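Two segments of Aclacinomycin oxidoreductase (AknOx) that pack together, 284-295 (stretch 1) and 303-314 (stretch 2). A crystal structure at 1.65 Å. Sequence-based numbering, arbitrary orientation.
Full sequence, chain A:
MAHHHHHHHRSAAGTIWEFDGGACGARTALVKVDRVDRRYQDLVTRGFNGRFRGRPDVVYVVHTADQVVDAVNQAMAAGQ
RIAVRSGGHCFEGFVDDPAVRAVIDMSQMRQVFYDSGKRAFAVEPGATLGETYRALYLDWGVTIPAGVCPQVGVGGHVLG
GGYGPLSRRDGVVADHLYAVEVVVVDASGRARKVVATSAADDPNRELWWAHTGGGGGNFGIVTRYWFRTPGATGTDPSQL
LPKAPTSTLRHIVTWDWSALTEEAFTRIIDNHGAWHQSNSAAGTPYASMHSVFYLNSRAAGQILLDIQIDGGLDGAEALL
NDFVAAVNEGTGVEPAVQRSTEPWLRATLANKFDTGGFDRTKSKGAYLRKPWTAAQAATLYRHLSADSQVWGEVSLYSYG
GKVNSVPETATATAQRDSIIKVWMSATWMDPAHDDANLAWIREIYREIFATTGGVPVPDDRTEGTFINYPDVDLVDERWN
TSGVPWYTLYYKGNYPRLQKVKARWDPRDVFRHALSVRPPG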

ATOM      1  N   THR A 284      17.988  11.549   9.841  1.00 25.47           N
ATOM      2  CA  THR A 284      18.918  10.982  10.800  1.00 22.94           C
ATOM      3  C   THR A 284      19.286   9.536  10.515  1.00 20.49           C
ATOM      4  O   THR A 284      18.631   8.932   9.666  1.00 20.40           O
ATOM      5  CB  THR A 284      18.286  11.037  12.212  1.00 24.67           C
ATOM      6  OG1 THR A 284      17.112  10.210  12.210  1.00 25.59           O
ATOM      7  CG2 THR A 284      17.870  12.452  12.572  1.00 25.33           C
ATOM      8  N   PRO A 285      20.290   8.970  11.177  1.00 18.05           N
ATOM      9  CA  PRO A 285      20.578   7.543  11.082  1.00 19.81           C
ATOM     10  C   PRO A 285      19.354   6.642  11.093  1.00 19.05           C
ATOM     11  O   PRO A 285      19.217   5.727  10.282  1.00 17.90           O
ATOM     12  CB  PRO A 285      21.369   7.278  12.384  1.00 19.33           C
ATOM     13  CG  PRO A 285      22.144   8.538  12.572  1.00 20.00           C
ATOM     14  CD  PRO A 285      21.268   9.647  12.055  1.00 18.91           C
ATOM     15  N   TYR A 286      18.465   6.899  12.050  1.00 21.55           N
ATOM     16  CA  TYR A 286      17.327   5.985  12.221  1.00 20.94           C
ATOM     17  C   TYR A 286      16.264   6.249  11.175  1.00 15.62           C
ATOM     18  O   TYR A 286      15.381   5.414  10.969  1.00  8.22           O
ATOM     19  CB  TYR A 286      16.782   6.063  13.645  1.00 22.46           C
ATOM     20  CG  TYR A 286      17.500   5.121  14.599  1.00 19.54           C
ATOM     21  CD1 TYR A 286      17.602   3.756  14.356  1.00 20.53           C
ATOM     22  CD2 TYR A 286      18.092   5.614  15.750  1.00 18.11           C
ATOM     23  CE1 TYR A 286      18.265   2.912  15.236  1.00 18.29           C
ATOM     24  CE2 TYR A 286      18.747   4.787  16.638  1.00 16.83           C
ATOM     25  CZ  TYR A 286      18.837   3.434  16.375  1.00 17.91           C
ATOM     26  OH  TYR A 286      19.503   2.630  17.277  1.00 18.36           O
ATOM     27  N   ALA A 287      16.326   7.362  10.454  1.00 13.90           N
ATOM     28  CA  ALA A 287      15.450   7.522   9.290  1.00 12.72           C
ATOM     29  C   ALA A 287      15.699   6.431   8.264  1.00 11.52           C
ATOM     30  O   ALA A 287      14.836   6.111   7.442  1.00 15.89           O
ATOM     31  CB  ALA A 287      15.616   8.880   8.643  1.00 13.71           C
ATOM     32  N   SER A 288      16.885   5.805   8.279  1.00 14.25           N
ATOM     33  CA  SER A 288      17.166   4.795   7.271  1.00 13.67           C
ATOM     34  C   SER A 288      16.789   3.390   7.723  1.00 15.63           C
ATOM     35  O   SER A 288      16.923   2.470   6.916  1.00 17.00           O
ATOM     36  CB  SER A 288      18.650   4.845   6.882  1.00 16.14           C
ATOM     37  OG  SER A 288      18.876   6.059   6.181  1.00 15.57           O
ATOM     38  N   MET A 289      16.325   3.233   8.955  1.00 14.28           N
ATOM     39  CA  MET A 289      15.891   1.915   9.450  1.00 13.68           C
ATOM     40  C   MET A 289      14.441   1.629   9.111  1.00 15.87           C
ATOM     41  O   MET A 289      13.600   2.535   9.121  1.00 17.74           O
ATOM     42  CB  MET A 289      16.085   1.852  10.975  1.00 13.57           C
ATOM     43  CG  MET A 289      16.184   0.461  11.585  1.00 13.71           C
ATOM     44  SD  MET A 289      15.936   0.391  13.380  1.00 20.02           S
ATOM     45  CE  MET A 289      14.148   0.453  13.475  1.00 19.31           C
ATOM     46  N   HIS A 290      14.092   0.383   8.804  1.00 15.50           N
ATOM     47  CA  HIS A 290      12.703  -0.041   8.679  1.00 18.61           C
ATOM     48  C   HIS A 290      12.467  -1.298   9.520  1.00 19.93           C
ATOM     49  O   HIS A 290      13.356  -2.158   9.599  1.00 16.05           O
ATOM     50  CB  HIS A 290      12.347  -0.296   7.217  1.00 21.00           C
ATOM     51  CG  HIS A 290      10.944  -0.748   6.958  1.00 24.46           C
ATOM     52  ND1 HIS A 290      10.639  -2.057   6.631  1.00 26.45           N
ATOM     53  CD2 HIS A 290       9.759  -0.101   6.966  1.00 23.55           C
ATOM     54  CE1 HIS A 290       9.341  -2.195   6.449  1.00 24.27           C
ATOM     55  NE2 HIS A 290       8.783  -1.012   6.652  1.00 24.78           N
ATOM     56  N   SER A 291      11.294  -1.406  10.143  1.00 16.40           N
ATOM     57  CA  SER A 291      10.918  -2.646  10.805  1.00 14.65           C
ATOM     58  C   SER A 291       9.413  -2.896  10.674  1.00 14.16           C
ATOM     59  O   SER A 291       8.629  -1.958  10.624  1.00 13.15           O
ATOM     60  CB  SER A 291      11.294  -2.692  12.282  1.00 13.96           C
ATOM     61  OG  SER A 291      10.450  -1.896  13.083  1.00 15.91           O
ATOM     62  N   VAL A 292       9.099  -4.179  10.652  1.00 15.78           N
ATOM     63  CA  VAL A 292       7.759  -4.727  10.724  1.00 15.39           C
ATOM     64  C   VAL A 292       7.656  -5.639  11.950  1.00 15.50           C
ATOM     65  O   VAL A 292       8.461  -6.557  12.084  1.00 11.42           O
ATOM     66  CB  VAL A 292       7.397  -5.518   9.464  1.00 16.25           C
ATOM     67  CG1 VAL A 292       5.978  -6.065   9.565  1.00 18.58           C
ATOM     68  CG2 VAL A 292       7.558  -4.636   8.237  1.00 19.34           C
ATOM     69  N   PHE A 293       6.704  -5.353  12.829  1.00 14.49           N
ATOM     70  CA  PHE A 293       6.567  -6.225  14.017  1.00 14.41           C
ATOM     71  C   PHE A 293       5.370  -7.124  13.749  1.00 12.10           C
ATOM     72  O   PHE A 293       4.243  -6.650  13.753  1.00 14.63           O
ATOM     73  CB  PHE A 293       6.448  -5.431  15.303  1.00 13.86           C
ATOM     74  CG  PHE A 293       6.917  -6.161  16.568  1.00 13.07           C
ATOM     75  CD1 PHE A 293       7.134  -5.452  17.732  1.00 13.91           C
ATOM     76  CD2 PHE A 293       7.138  -7.525  16.555  1.00 15.51           C
ATOM     77  CE1 PHE A 293       7.580  -6.098  18.883  1.00 11.96           C
ATOM     78  CE2 PHE A 293       7.566  -8.190  17.688  1.00 13.12           C
ATOM     79  CZ  PHE A 293       7.773  -7.465  18.847  1.00 11.00           C
ATOM     80  N   TYR A 294       5.628  -8.404  13.486  1.00 13.37           N
ATOM     81  CA  TYR A 294       4.532  -9.310  13.185  1.00 14.80           C
ATOM     82  C   TYR A 294       4.014  -9.918  14.499  1.00 15.54           C
ATOM     83  O   TYR A 294       4.653 -10.820  15.025  1.00 20.06           O
ATOM     84  CB  TYR A 294       4.915 -10.435  12.228  1.00 16.65           C
ATOM     85  CG  TYR A 294       5.425  -9.992  10.881  1.00 17.49           C
ATOM     86  CD1 TYR A 294       6.778 -10.102  10.570  1.00 19.65           C
ATOM     87  CD2 TYR A 294       4.560  -9.463   9.929  1.00 18.46           C
ATOM     88  CE1 TYR A 294       7.255  -9.698   9.335  1.00 19.49           C
ATOM     89  CE2 TYR A 294       5.029  -9.055   8.691  1.00 17.89           C
ATOM     90  CZ  TYR A 294       6.377  -9.179   8.409  1.00 19.16           C
ATOM     91  OH  TYR A 294       6.837  -8.777   7.184  1.00 19.04           O
ATOM     92  N   LEU A 295       2.887  -9.362  14.928  1.00 16.02           N
ATOM     93  CA  LEU A 295       2.239  -9.857  16.138  1.00 16.62           C
ATOM     94  C   LEU A 295       1.282 -11.001  15.800  1.00 14.91           C
ATOM     95  O   LEU A 295       0.075 -10.793  15.711  1.00 19.30           O
ATOM     96  CB  LEU A 295       1.528  -8.714  16.870  1.00 14.27           C
ATOM     97  CG  LEU A 295       2.441  -7.501  17.114  1.00 16.70           C
ATOM     98  CD1 LEU A 295       1.691  -6.364  17.774  1.00 13.83           C
ATOM     99  CD2 LEU A 295       3.637  -7.937  17.958  1.00 12.61           C
ATOM    100  N   ILE A 303       5.996 -14.218  18.033  1.00 17.40           N
ATOM    101  CA  ILE A 303       5.920 -12.875  17.502  1.00 15.97           C
ATOM    102  C   ILE A 303       7.303 -12.499  16.966  1.00 17.87           C
ATOM    103  O   ILE A 303       8.338 -12.899  17.497  1.00 18.27           O
ATOM    104  CB  ILE A 303       5.483 -11.816  18.522  1.00 15.64           C
ATOM    105  CG1 ILE A 303       6.404 -11.677  19.735  1.00 14.38           C
ATOM    106  CG2 ILE A 303       4.047 -12.065  18.980  1.00 16.40           C
ATOM    107  CD1 ILE A 303       6.069 -10.529  20.650  1.00 13.00           C
ATOM    108  N   LEU A 304       7.326 -11.752  15.865  1.00 17.54           N
ATOM    109  CA  LEU A 304       8.626 -11.526  15.225  1.00 17.10           C
ATOM    110  C   LEU A 304       8.805 -10.071  14.841  1.00 15.33           C
ATOM    111  O   LEU A 304       7.956  -9.457  14.198  1.00 16.67           O
ATOM    112  CB  LEU A 304       8.730 -12.464  14.031  1.00 17.24           C
ATOM    113  CG  LEU A 304       9.949 -12.461  13.135  1.00 15.10           C
ATOM    114  CD1 LEU A 304      10.139 -13.869  12.574  1.00 13.78           C
ATOM    115  CD2 LEU A 304       9.778 -11.454  12.010  1.00  8.75           C
ATOM    116  N   LEU A 305       9.929  -9.511  15.242  1.00 13.89           N
ATOM    117  CA  LEU A 305      10.319  -8.145  14.898  1.00 14.66           C
ATOM    118  C   LEU A 305      11.356  -8.209  13.770  1.00 15.49           C
ATOM    119  O   LEU A 305      12.461  -8.693  14.030  1.00 16.16           O
ATOM    120  CB  LEU A 305      10.873  -7.453  16.124  1.00 11.76           C
ATOM    121  CG  LEU A 305      10.696  -5.987  16.462  1.00 14.82           C
ATOM    122  CD1 LEU A 305      12.035  -5.323  16.799  1.00 15.28           C
ATOM    123  CD2 LEU A 305       9.996  -5.223  15.341  1.00 16.93           C
ATOM    124  N   ASP A 306      11.016  -7.758  12.575  1.00 16.76           N
ATOM    125  CA  ASP A 306      11.881  -7.835  11.401  1.00 15.92           C
ATOM    126  C   ASP A 306      12.426  -6.462  11.036  1.00 17.99           C
ATOM    127  O   ASP A 306      11.728  -5.595  10.518  1.00 22.01           O
ATOM    128  CB  ASP A 306      11.123  -8.473  10.242  1.00 16.14           C
ATOM    129  CG  ASP A 306      11.967  -8.745   9.012  1.00 14.57           C
ATOM    130  OD1 ASP A 306      11.438  -9.359   8.064  1.00 16.72           O
ATOM    131  OD2 ASP A 306      13.149  -8.356   8.969  1.00 17.89           O
ATOM    132  N   ILE A 307      13.708  -6.238  11.293  1.00 16.59           N
ATOM    133  CA  ILE A 307      14.301  -4.916  11.194  1.00 17.91           C
ATOM    134  C   ILE A 307      15.351  -4.825  10.092  1.00 17.26           C
ATOM    135  O   ILE A 307      16.094  -5.775   9.821  1.00 15.25           O
ATOM    136  CB  ILE A 307      14.899  -4.533  12.567  1.00 22.83           C
ATOM    137  CG1 ILE A 307      16.382  -4.169  12.517  1.00 26.65           C
ATOM    138  CG2 ILE A 307      14.664  -5.610  13.624  1.00 20.19           C
ATOM    139  CD1 ILE A 307      16.948  -3.798  13.878  1.00 24.51           C
ATOM    140  N   GLN A 308      15.441  -3.678   9.408  1.00 12.60           N
ATOM    141  CA  GLN A 308      16.493  -3.607   8.387  1.00 13.90           C
ATOM    142  C   GLN A 308      17.051  -2.192   8.273  1.00 15.10           C
ATOM    143  O   GLN A 308      16.391  -1.242   8.679  1.00 16.12           O
ATOM    144  CB  GLN A 308      15.982  -4.110   7.043  1.00 13.14           C
ATOM    145  CG  GLN A 308      15.024  -3.168   6.334  1.00 14.65           C
ATOM    146  CD  GLN A 308      14.284  -3.836   5.191  1.00 15.76           C
ATOM    147  OE1 GLN A 308      14.841  -4.100   4.115  1.00 21.04           O
ATOM    148  NE2 GLN A 308      13.008  -4.108   5.440  1.00 14.92           N
ATOM    149  N   ILE A 309      18.259  -2.061   7.733  1.00 15.44           N
ATOM    150  CA  ILE A 309      18.902  -0.768   7.556  1.00 15.01           C
ATOM    151  C   ILE A 309      20.021  -0.861   6.511  1.00 18.68           C
ATOM    152  O   ILE A 309      20.519  -1.947   6.224  1.00 23.69           O
ATOM    153  CB  ILE A 309      19.506  -0.225   8.871  1.00 13.11           C
ATOM    154  CG1 ILE A 309      19.762   1.266   8.866  1.00  7.00           C
ATOM    155  CG2 ILE A 309      20.786  -0.992   9.211  1.00 13.48           C
ATOM    156  CD1 ILE A 309      19.801   1.958  10.206  1.00 11.68           C
ATOM    157  N   ASP A 310      20.409   0.282   5.955  1.00 17.83           N
ATOM    158  CA  ASP A 310      21.500   0.323   4.975  1.00 16.38           C
ATOM    159  C   ASP A 310      22.785  -0.083   5.686  1.00 16.64           C
ATOM    160  O   ASP A 310      23.255   0.628   6.581  1.00 13.38           O
ATOM    161  CB  ASP A 310      21.573   1.706   4.366  1.00 16.41           C
ATOM    162  CG  ASP A 310      22.839   2.150   3.693  1.00 19.42           C
ATOM    163  OD1 ASP A 310      23.545   1.342   3.056  1.00 22.82           O
ATOM    164  OD2 ASP A 310      23.132   3.373   3.785  1.00 22.14           O
ATOM    165  N   GLY A 311      23.327  -1.219   5.289  1.00 15.60           N
ATOM    166  CA  GLY A 311      24.562  -1.732   5.836  1.00 19.81           C
ATOM    167  C   GLY A 311      25.767  -0.852   5.575  1.00 21.85           C
ATOM    168  O   GLY A 311      26.861  -1.131   6.082  1.00 27.07           O
ATOM    169  N   GLY A 312      25.627   0.216   4.798  1.00 19.34           N
ATOM    170  CA  GLY A 312      26.746   1.117   4.575  1.00 14.05           C
ATOM    171  C   GLY A 312      26.755   2.314   5.482  1.00 18.95           C
ATOM    172  O   GLY A 312      27.623   3.194   5.309  1.00 19.77           O
ATOM    173  N   LEU A 313      25.822   2.437   6.446  1.00 19.61           N
ATOM    174  CA  LEU A 313      25.935   3.663   7.249  1.00 22.88           C
ATOM    175  C   LEU A 313      26.728   3.371   8.526  1.00 23.12           C
ATOM    176  O   LEU A 313      26.618   2.313   9.140  1.00 23.54           O
ATOM    177  CB  LEU A 313      24.608   4.299   7.621  1.00 28.16           C
ATOM    178  CG  LEU A 313      23.314   3.526   7.764  1.00 31.40           C
ATOM    179  CD1 LEU A 313      23.343   2.375   8.757  1.00 37.53           C
ATOM    180  CD2 LEU A 313      22.213   4.510   8.182  1.00 32.15           C
ATOM    181  N   ASP A 314      27.511   4.347   8.911  1.00 24.05           N
ATOM    182  CA  ASP A 314      28.365   4.319  10.092  1.00 19.81           C
ATOM    183  C   ASP A 314      27.622   3.746  11.294  1.00 17.28           C
ATOM    184  O   ASP A 314      26.493   4.113  11.553  1.00 15.43           O
ATOM    185  CB  ASP A 314      28.882   5.723  10.413  1.00  9.97           C
TER

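Two antiparallel strands, 290-295 and 303-310, lie side by side with their axes 4.6 Å apart at closest approach and their directions 173° from one another; together the two stretches bury 833 Å² of surface. Three hydrogen-bonded pairs hold the ladder, each closed by two backbone bonds. His-290 N gives to Gln-308 O at 2.8 Å and Gln-308 N to His-290 O at 2.6 Å; Val-292 N reaches Asp-306 O at 3.0 Å and Asp-306 N reaches Val-292 O at 2.9 Å; Tyr-294 N meets Leu-304 O at 2.7 Å and Leu-304 N meets Tyr-294 O at 3.0 Å. Between them sit the non-hydrogen-bonded pairs, Ser-291 with Ile-307 and Phe-293 with Leu-305, where the CA atoms draw in to 4.1 and 4.3 Å from 5.1-5.2 Å in the bonded pairs. The closeness lets alpha hydrogens lean on carbonyls already in use: Ser-291 CA lies 3.1 Å from Asp-306 O, and Ile-307 CA 3.3 Å from His-290 O.

Alternation sorts the side chains onto two faces. On the face of Ser-291, Phe-293, Leu-305 and Ile-307, the flat Phe-293 ring is the main surface to be covered. Leu-305 lies over one face of that ring: its CG stands 3.7 Å from the ring centroid, only 6° off the normal, a CH-pi contact, and its CD2 comes within 3.4 Å of Phe-293 CG. The ring's edge turns to the backbone, with CD2 of Phe-293 3.2 Å from Leu-304 O, while its tip, CZ, meets Ile-303 CD1 at 3.9 Å. Ser-291 is small, and its CB rests 4.1 Å from Ile-307 CB; its hydroxyl, buried by the contact, has no polar partner in the model, and OG has Leu-305 CD2 at 4.0 Å.

The face of His-290, Val-292, Tyr-294, Leu-304, Asp-306 and Gln-308 mixes apolar and polar contacts. Leu-304 CD2 sits at the edge of the Tyr-294 ring, 3.6 Å from its CD1, and farther along the same ring CE1 lies 4.2 Å from Asp-306 CB. The end of Gln-308 bends nearer the opposing strand and places NE2 at the edge of the His-290 ring, 3.4 Å from ND1; the 123° angle at hydrogen makes this a weak hydrogen bond.

Beyond the ladder, the 3-10 segment 285-288 faces the end of stretch 2. Ile-309 reaches across, its CD1 lying 3.8 Å from both Met-289 CB and Pro-285 O and its CG1 3.6 Å from Ser-288 O. Past it, a type I turn from Asp-310 to Leu-313 brings the chain back, with Gly-312 N bonded to Asp-310 OD1 at 2.9 Å. Leu-313 then points toward stretch 1, where its CD2 packs 3.8 Å from Ser-288 CB and 3.9 Å from Pro-285 O.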